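Local coordinates for toxin 2A (Paenibacillus larvae, PDB 5URP), which acts as an ADP-ribosyltransferase toxin and virulence factor, probably of the C3-like type, transferring ADP-ribose from NAD+ to a host protein, at residues E51-A63 with V179-L192. Residues are numbered along the deposited sequence; the frame is centred on the assembly and turned at random.
Sequences EEKRQITLYTRNA and VDPISYYPGQLEML
The helix 51-61 runs beside the loop 179-189, with the CA atoms of Thr-57 and Ser-183 5.0 Å apart, whereas the axis of the short strand 190-192 stays 11.7 Å from the helix axis and is turned 117° against it. Sequence and family place this loop as the ARTT loop of ADP-ribosyltransferases, leading into the Gln-188-x-Glu-190 motif that in relatives of the C3 type recognises the substrate and supplies the catalytic glutamate.

Two threonine hydroxyls hold the loop backbone. Thr-57 OG1 donates to Ile-182 O at 2.7 Å, approaching obliquely and tilted out of the carbonyl plane. Thr-60 OG1 relays: it gives its proton to Thr-57 O one turn back, and accepts Tyr-184 N at 2.8 Å over a nearly straight N-H (175°). A chi1 of 66° puts OG1 between the backbone N and carbonyl carbon, where it reaches both partners. Ser-183 OG, meanwhile, accepts from Tyr-185 N as an ST turn.

Back toward the start of the helix, Ile-56 CG2 meets Ile-182 CD1 at 3.6 Å and also touches Val-179 CG1; Tyr-41 and Trp-44 of helix 30-45 pack on Ile-182 and Val-179. At the outer edge, the extended Arg-61 chain lies across Tyr-184, its CG centred over one ring face 3.6 Å from the centroid, a CH-pi contact. The guanidinium passes beyond, for at most a weak cation-pi attraction. Tyr-185 turns its CD2-CE2 edge to Thr-60 O, with the oxygen near the ring plane.

Glu-190 OE2 lies at the edge of the Tyr-59 ring, near its plane; Ser-150 OG hydrogen-bonds to both this oxygen and Tyr-59 OH, tying the carboxylate to the ring. Alongside, Leu-192 CD1 comes obliquely to Tyr-59 CE2 at 3.7 Å.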
ATOM      1  N   GLU A  51      14.463  -7.571  16.842  1.00 28.28           N
ATOM      2  CA  GLU A  51      14.753  -6.269  16.242  1.00 30.38           C
ATOM      3  C   GLU A  51      13.969  -6.031  14.958  1.00 26.69           C
ATOM      4  O   GLU A  51      13.528  -4.896  14.706  1.00 24.99           O
ATOM      5  CB  GLU A  51      16.261  -6.126  15.997  1.00 45.03           C
ATOM      6  CG  GLU A  51      16.701  -4.697  15.669  1.00 65.21           C
ATOM      7  CD  GLU A  51      16.098  -3.637  16.613  1.00 75.35           C
ATOM      8  OE1 GLU A  51      16.333  -3.714  17.840  1.00 85.21           O
ATOM      9  OE2 GLU A  51      15.372  -2.735  16.129  1.00 67.92           O
ATOM     10  N   GLU A  52      13.719  -7.073  14.155  1.00 24.24           N
ATOM     11  CA  GLU A  52      12.863  -6.900  12.990  1.00 23.68           C
ATOM     12  C   GLU A  52      11.453  -6.503  13.405  1.00 25.51           C
ATOM     13  O   GLU A  52      10.871  -5.565  12.843  1.00 23.55           O
ATOM     14  CB  GLU A  52      12.820  -8.178  12.145  1.00 25.49           C
ATOM     15  CG  GLU A  52      14.100  -8.388  11.330  1.00 25.53           C
ATOM     16  CD  GLU A  52      14.260  -9.810  10.754  1.00 30.26           C
ATOM     17  OE1 GLU A  52      13.515 -10.732  11.134  1.00 30.34           O
ATOM     18  OE2 GLU A  52      15.193 -10.019   9.969  1.00 33.40           O
ATOM     19  N   LYS A  53      10.879  -7.219  14.368  1.00 24.42           N
ATOM     20  CA  LYS A  53       9.538  -6.871  14.857  1.00 24.18           C
ATOM     21  C   LYS A  53       9.484  -5.424  15.318  1.00 23.84           C
ATOM     22  O   LYS A  53       8.542  -4.694  14.986  1.00 23.02           O
ATOM     23  CB  LYS A  53       9.130  -7.796  16.004  1.00 26.68           C
ATOM     24  CG  LYS A  53       8.931  -9.249  15.579  1.00 29.22           C
ATOM     25  CD  LYS A  53       8.668 -10.107  16.805  1.00 31.97           C
ATOM     26  CE  LYS A  53       8.607 -11.574  16.477  1.00 42.94           C
ATOM     27  NZ  LYS A  53       9.028 -12.353  17.667  1.00 58.08           N
ATOM     28  N   ARG A  54      10.472  -4.998  16.098  1.00 23.70           N
ATOM     29  CA  ARG A  54      10.483  -3.631  16.618  1.00 25.34           C
ATOM     30  C   ARG A  54      10.508  -2.602  15.492  1.00 27.74           C
ATOM     31  O   ARG A  54       9.803  -1.587  15.554  1.00 23.87           O
ATOM     32  CB  ARG A  54      11.675  -3.454  17.545  1.00 26.85           C
ATOM     33  CG  ARG A  54      11.887  -2.035  18.000  1.00 46.23           C
ATOM     34  CD  ARG A  54      13.087  -1.950  18.926  1.00 68.27           C
ATOM     35  NE  ARG A  54      14.104  -1.058  18.371  1.00 77.78           N
ATOM     36  CZ  ARG A  54      14.252   0.225  18.693  1.00 78.79           C
ATOM     37  NH1 ARG A  54      15.202   0.942  18.103  1.00 70.58           N
ATOM     38  NH2 ARG A  54      13.474   0.798  19.602  1.00 86.42           N
ATOM     39  N   GLN A  55      11.312  -2.838  14.450  1.00 26.04           N
ATOM     40  CA  GLN A  55      11.376  -1.868  13.357  1.00 24.21           C
ATOM     41  C   GLN A  55      10.087  -1.823  12.565  1.00 25.15           C
ATOM     42  O   GLN A  55       9.701  -0.745  12.093  1.00 24.63           O
ATOM     43  CB  GLN A  55      12.560  -2.160  12.425  1.00 24.65           C
ATOM     44  CG  GLN A  55      13.902  -1.933  13.053  1.00 34.18           C
ATOM     45  CD  GLN A  55      14.125  -0.496  13.526  1.00 36.69           C
ATOM     46  OE1 GLN A  55      13.489   0.459  13.045  1.00 35.50           O
ATOM     47  NE2 GLN A  55      15.011  -0.342  14.496  1.00 50.45           N
ATOM     48  N   ILE A  56       9.411  -2.965  12.401  1.00 23.49           N
ATOM     49  CA  ILE A  56       8.106  -2.964  11.763  1.00 21.12           C
ATOM     50  C   ILE A  56       7.132  -2.117  12.580  1.00 21.40           C
ATOM     51  O   ILE A  56       6.420  -1.268  12.037  1.00 22.58           O
ATOM     52  CB  ILE A  56       7.587  -4.398  11.579  1.00 19.92           C
ATOM     53  CG1 ILE A  56       8.438  -5.079  10.500  1.00 23.04           C
ATOM     54  CG2 ILE A  56       6.109  -4.433  11.207  1.00 21.35           C
ATOM     55  CD1 ILE A  56       8.298  -6.555  10.459  1.00 25.58           C
ATOM     56  N   THR A  57       7.095  -2.337  13.890  1.00 20.89           N
ATOM     57  CA  THR A  57       6.216  -1.530  14.751  1.00 21.24           C
ATOM     58  C   THR A  57       6.524  -0.047  14.590  1.00 22.59           C
ATOM     59  O   THR A  57       5.608   0.788  14.430  1.00 23.95           O
ATOM     60  CB  THR A  57       6.362  -1.963  16.214  1.00 22.61           C
ATOM     61  OG1 THR A  57       5.937  -3.333  16.368  1.00 22.62           O
ATOM     62  CG2 THR A  57       5.501  -1.080  17.122  1.00 23.76           C
ATOM     63  N   LEU A  58       7.804   0.306  14.606  1.00 22.89           N
ATOM     64  CA  LEU A  58       8.178   1.719  14.540  1.00 22.88           C
ATOM     65  C   LEU A  58       7.826   2.325  13.198  1.00 22.43           C
ATOM     66  O   LEU A  58       7.442   3.501  13.125  1.00 24.44           O
ATOM     67  CB  LEU A  58       9.652   1.896  14.837  1.00 23.41           C
ATOM     68  CG  LEU A  58      10.064   1.581  16.271  1.00 25.00           C
ATOM     69  CD1 LEU A  58      11.559   1.719  16.357  1.00 33.86           C
ATOM     70  CD2 LEU A  58       9.349   2.485  17.296  1.00 27.44           C
ATOM     71  N   TYR A  59       7.952   1.548  12.122  1.00 19.63           N
ATOM     72  CA  TYR A  59       7.497   2.002  10.825  1.00 23.88           C
ATOM     73  C   TYR A  59       6.004   2.309  10.859  1.00 21.94           C
ATOM     74  O   TYR A  59       5.569   3.355  10.371  1.00 22.69           O
ATOM     75  CB  TYR A  59       7.840   0.932   9.749  1.00 21.19           C
ATOM     76  CG  TYR A  59       7.146   1.194   8.434  1.00 20.25           C
ATOM     77  CD1 TYR A  59       7.705   2.041   7.491  1.00 23.04           C
ATOM     78  CD2 TYR A  59       5.905   0.633   8.151  1.00 22.26           C
ATOM     79  CE1 TYR A  59       7.051   2.309   6.293  1.00 22.14           C
ATOM     80  CE2 TYR A  59       5.238   0.927   6.980  1.00 22.10           C
ATOM     81  CZ  TYR A  59       5.824   1.751   6.056  1.00 20.32           C
ATOM     82  OH  TYR A  59       5.149   2.027   4.900  1.00 22.58           O
ATOM     83  N   THR A  60       5.197   1.395  11.412  1.00 20.59           N
ATOM     84  CA  THR A  60       3.751   1.625  11.417  1.00 20.36           C
ATOM     85  C   THR A  60       3.395   2.823  12.288  1.00 22.08           C
ATOM     86  O   THR A  60       2.375   3.473  12.047  1.00 23.18           O
ATOM     87  CB  THR A  60       2.969   0.394  11.894  1.00 18.19           C
ATOM     88  OG1 THR A  60       3.233   0.095  13.268  1.00 19.72           O
ATOM     89  CG2 THR A  60       3.193  -0.862  10.955  1.00 18.89           C
ATOM     90  N   ARG A  61       4.217   3.115  13.286  1.00 22.78           N
ATOM     91  CA  ARG A  61       3.951   4.257  14.171  1.00 24.24           C
ATOM     92  C   ARG A  61       4.125   5.571  13.435  1.00 25.44           C
ATOM     93  O   ARG A  61       3.378   6.523  13.662  1.00 27.39           O
ATOM     94  CB  ARG A  61       4.888   4.175  15.366  1.00 23.43           C
ATOM     95  CG  ARG A  61       4.791   5.303  16.403  1.00 24.23           C
ATOM     96  CD  ARG A  61       5.768   5.069  17.567  1.00 25.37           C
ATOM     97  NE  ARG A  61       5.826   6.167  18.521  1.00 26.72           N
ATOM     98  CZ  ARG A  61       6.515   7.290  18.308  1.00 29.26           C
ATOM     99  NH1 ARG A  61       7.198   7.410  17.149  1.00 30.02           N
ATOM    100  NH2 ARG A  61       6.548   8.234  19.194  1.00 30.83           N
ATOM    101  N   ASN A  62       5.104   5.638  12.538  1.00 26.15           N
ATOM    102  CA  ASN A  62       5.387   6.868  11.821  1.00 28.65           C
ATOM    103  C   ASN A  62       6.151   6.471  10.550  1.00 27.15           C
ATOM    104  O   ASN A  62       7.379   6.392  10.552  1.00 28.22           O
ATOM    105  CB  ASN A  62       6.183   7.825  12.671  1.00 31.81           C
ATOM    106  CG  ASN A  62       6.386   9.134  12.003  1.00 34.77           C
ATOM    107  OD1 ASN A  62       5.643   9.505  11.086  1.00 38.37           O
ATOM    108  ND2 ASN A  62       7.406   9.857  12.444  1.00 39.23           N
ATOM    109  N   ALA A  63       5.403   6.220   9.481  1.00 24.05           N
ATOM    110  CA  ALA A  63       6.010   5.715   8.245  1.00 25.51           C
ATOM    111  C   ALA A  63       6.623   6.810   7.378  1.00 26.87           C
ATOM    112  O   ALA A  63       7.480   6.522   6.539  1.00 26.11           O
ATOM    113  CB  ALA A  63       4.954   4.966   7.436  1.00 24.32           C
ATOM    114  N   VAL A 179       0.953  -7.113   9.135  1.00 19.69           N
ATOM    115  CA  VAL A 179       1.633  -6.542  10.287  1.00 20.05           C
ATOM    116  C   VAL A 179       0.682  -6.078  11.392  1.00 19.97           C
ATOM    117  O   VAL A 179       1.170  -5.618  12.422  1.00 21.89           O
ATOM    118  CB  VAL A 179       2.568  -5.380   9.874  1.00 19.83           C
ATOM    119  CG1 VAL A 179       3.668  -5.857   8.889  1.00 20.08           C
ATOM    120  CG2 VAL A 179       1.792  -4.211   9.286  1.00 20.20           C
ATOM    121  N   ASP A 180      -0.631  -6.228  11.231  1.00 22.87           N
ATOM    122  CA  ASP A 180      -1.565  -5.709  12.235  1.00 21.85           C
ATOM    123  C   ASP A 180      -1.280  -6.190  13.653  1.00 23.55           C
ATOM    124  O   ASP A 180      -1.474  -5.404  14.596  1.00 23.85           O
ATOM    125  CB  ASP A 180      -2.998  -6.093  11.832  1.00 22.51           C
ATOM    126  CG  ASP A 180      -4.047  -5.340  12.639  1.00 21.33           C
ATOM    127  OD1 ASP A 180      -4.310  -4.175  12.283  1.00 21.83           O
ATOM    128  OD2 ASP A 180      -4.588  -5.932  13.603  1.00 23.92           O
ATOM    129  N   PRO A 181      -0.858  -7.436  13.888  1.00 23.42           N
ATOM    130  CA  PRO A 181      -0.652  -7.869  15.275  1.00 26.69           C
ATOM    131  C   PRO A 181       0.486  -7.161  15.989  1.00 27.72           C
ATOM    132  O   PRO A 181       0.522  -7.207  17.230  1.00 27.69           O
ATOM    133  CB  PRO A 181      -0.392  -9.374  15.136  1.00 27.58           C
ATOM    134  CG  PRO A 181      -1.070  -9.754  13.842  1.00 26.88           C
ATOM    135  CD  PRO A 181      -0.812  -8.574  12.943  1.00 26.78           C
ATOM    136  N   ILE A 182       1.406  -6.507  15.268  1.00 23.35           N
ATOM    137  CA  ILE A 182       2.465  -5.714  15.893  1.00 23.49           C
ATOM    138  C   ILE A 182       2.432  -4.260  15.448  1.00 24.03           C
ATOM    139  O   ILE A 182       3.316  -3.481  15.811  1.00 23.19           O
ATOM    140  CB  ILE A 182       3.865  -6.325  15.666  1.00 23.57           C
ATOM    141  CG1 ILE A 182       4.204  -6.417  14.167  1.00 25.25           C
ATOM    142  CG2 ILE A 182       3.970  -7.685  16.357  1.00 26.45           C
ATOM    143  CD1 ILE A 182       5.684  -6.802  13.909  1.00 27.35           C
ATOM    144  N   SER A 183       1.367  -3.845  14.778  1.00 23.09           N
ATOM    145  CA  SER A 183       1.279  -2.479  14.319  1.00 21.93           C
ATOM    146  C   SER A 183       1.011  -1.559  15.499  1.00 22.38           C
ATOM    147  O   SER A 183       0.367  -1.939  16.473  1.00 23.57           O
ATOM    148  CB  SER A 183       0.134  -2.307  13.333  1.00 22.19           C
ATOM    149  OG  SER A 183       0.040  -0.934  12.971  1.00 22.17           O
ATOM    150  N   TYR A 184       1.493  -0.340  15.365  1.00 22.74           N
ATOM    151  CA  TYR A 184       1.157   0.716  16.312  1.00 23.57           C
ATOM    152  C   TYR A 184      -0.316   1.118  16.229  1.00 22.70           C
ATOM    153  O   TYR A 184      -0.837   1.734  17.187  1.00 23.24           O
ATOM    154  CB  TYR A 184       2.059   1.910  16.043  1.00 23.21           C
ATOM    155  CG  TYR A 184       1.984   2.959  17.117  1.00 24.02           C
ATOM    156  CD1 TYR A 184       2.690   2.815  18.281  1.00 25.16           C
ATOM    157  CD2 TYR A 184       1.190   4.087  16.968  1.00 24.48           C
ATOM    158  CE1 TYR A 184       2.618   3.786  19.297  1.00 26.66           C
ATOM    159  CE2 TYR A 184       1.092   5.047  17.958  1.00 25.80           C
ATOM    160  CZ  TYR A 184       1.808   4.901  19.126  1.00 27.00           C
ATOM    161  OH  TYR A 184       1.752   5.831  20.123  1.00 28.67           O
ATOM    162  N   TYR A 185      -0.983   0.822  15.105  1.00 23.52           N
ATOM    163  CA  TYR A 185      -2.391   1.152  14.863  1.00 23.28           C
ATOM    164  C   TYR A 185      -3.169  -0.125  14.560  1.00 22.96           C
ATOM    165  O   TYR A 185      -3.575  -0.376  13.412  1.00 23.57           O
ATOM    166  CB  TYR A 185      -2.526   2.152  13.721  1.00 24.32           C
ATOM    167  CG  TYR A 185      -1.864   3.478  13.978  1.00 23.90           C
ATOM    168  CD1 TYR A 185      -2.431   4.393  14.834  1.00 25.60           C
ATOM    169  CD2 TYR A 185      -0.664   3.830  13.361  1.00 23.19           C
ATOM    170  CE1 TYR A 185      -1.840   5.614  15.076  1.00 28.52           C
ATOM    171  CE2 TYR A 185      -0.087   5.057  13.576  1.00 26.81           C
ATOM    172  CZ  TYR A 185      -0.667   5.944  14.443  1.00 28.79           C
ATOM    173  OH  TYR A 185      -0.131   7.199  14.711  1.00 31.37           O
ATOM    174  N   PRO A 186      -3.370  -0.968  15.562  1.00 23.92           N
ATOM    175  CA  PRO A 186      -4.177  -2.173  15.361  1.00 24.95           C
ATOM    176  C   PRO A 186      -5.580  -1.816  14.885  1.00 25.06           C
ATOM    177  O   PRO A 186      -6.208  -0.874  15.373  1.00 25.40           O
ATOM    178  CB  PRO A 186      -4.191  -2.828  16.749  1.00 28.29           C
ATOM    179  CG  PRO A 186      -3.854  -1.723  17.711  1.00 28.60           C
ATOM    180  CD  PRO A 186      -2.898  -0.847  16.951  1.00 28.66           C
ATOM    181  N   GLY A 187      -6.070  -2.593  13.930  1.00 24.05           N
ATOM    182  CA  GLY A 187      -7.313  -2.336  13.246  1.00 27.53           C
ATOM    183  C   GLY A 187      -7.141  -1.840  11.832  1.00 25.00           C
ATOM    184  O   GLY A 187      -8.114  -1.859  11.066  1.00 24.52           O
ATOM    185  N   GLN A 188      -5.931  -1.421  11.440  1.00 22.95           N
ATOM    186  CA  GLN A 188      -5.713  -0.992  10.071  1.00 21.24           C
ATOM    187  C   GLN A 188      -5.627  -2.179   9.121  1.00 21.05           C
ATOM    188  O   GLN A 188      -5.777  -1.990   7.909  1.00 22.42           O
ATOM    189  CB  GLN A 188      -4.444  -0.153   9.958  1.00 22.75           C
ATOM    190  CG  GLN A 188      -4.594   1.197  10.673  1.00 25.83           C
ATOM    191  CD  GLN A 188      -3.471   2.152  10.383  1.00 25.45           C
ATOM    192  OE1 GLN A 188      -2.339   1.759  10.128  1.00 25.35           O
ATOM    193  NE2 GLN A 188      -3.773   3.444  10.472  1.00 27.00           N
ATOM    194  N   LEU A 189      -5.428  -3.378   9.663  1.00 21.06           N
ATOM    195  CA  LEU A 189      -5.339  -4.630   8.892  1.00 21.61           C
ATOM    196  C   LEU A 189      -4.314  -4.502   7.758  1.00 20.49           C
ATOM    197  O   LEU A 189      -4.573  -4.863   6.609  1.00 20.55           O
ATOM    198  CB  LEU A 189      -6.691  -5.079   8.337  1.00 22.55           C
ATOM    199  CG  LEU A 189      -7.863  -5.215   9.312  1.00 26.37           C
ATOM    200  CD1 LEU A 189      -8.919  -6.135   8.727  1.00 25.86           C
ATOM    201  CD2 LEU A 189      -7.451  -5.637  10.703  1.00 30.94           C
ATOM    202  N   GLU A 190      -3.151  -3.983   8.103  1.00 21.09           N
ATOM    203  CA  GLU A 190      -2.151  -3.596   7.113  1.00 20.82           C
ATOM    204  C   GLU A 190      -1.392  -4.800   6.551  1.00 20.16           C
ATOM    205  O   GLU A 190      -0.904  -5.654   7.301  1.00 22.18           O
ATOM    206  CB  GLU A 190      -1.153  -2.613   7.713  1.00 19.82           C
ATOM    207  CG  GLU A 190      -0.072  -2.198   6.733  1.00 21.60           C
ATOM    208  CD  GLU A 190       0.870  -1.113   7.223  1.00 25.21           C
ATOM    209  OE1 GLU A 190       0.573  -0.406   8.216  1.00 24.14           O
ATOM    210  OE2 GLU A 190       1.932  -0.967   6.585  1.00 24.66           O
ATOM    211  N   MET A 191      -1.293  -4.829   5.229  1.00 19.80           N
ATOM    212  CA  MET A 191      -0.383  -5.706   4.495  1.00 20.89           C
ATOM    213  C   MET A 191       0.742  -4.810   3.989  1.00 20.43           C
ATOM    214  O   MET A 191       0.499  -3.860   3.231  1.00 20.06           O
ATOM    215  CB  MET A 191      -1.080  -6.410   3.329  1.00 22.09           C
ATOM    216  CG  MET A 191      -2.163  -7.359   3.703  1.00 23.52           C
ATOM    217  SD  MET A 191      -1.571  -8.840   4.540  1.00 28.19           S
ATOM    218  CE  MET A 191      -0.521  -9.532   3.296  1.00 27.50           C
ATOM    219  N   LEU A 192       1.972  -5.112   4.390  1.00 20.80           N
ATOM    220  CA  LEU A 192       3.113  -4.280   4.056  1.00 19.58           C
ATOM    221  C   LEU A 192       3.877  -4.948   2.927  1.00 20.92           C
ATOM    222  O   LEU A 192       4.268  -6.109   3.059  1.00 22.26           O
ATOM    223  CB  LEU A 192       4.002  -4.100   5.276  1.00 21.63           C
ATOM    224  CG  LEU A 192       5.242  -3.229   5.124  1.00 21.96           C
ATOM    225  CD1 LEU A 192       4.905  -1.851   4.616  1.00 22.42           C
ATOM    226  CD2 LEU A 192       6.005  -3.140   6.440  1.00 23.17           C
TER
HETATM  227  O   HOH W   1       0.672   3.467   9.852  1.00 41.53           O
HETATM  228  O   HOH W   2       1.609   8.240  13.086  1.00 35.71           O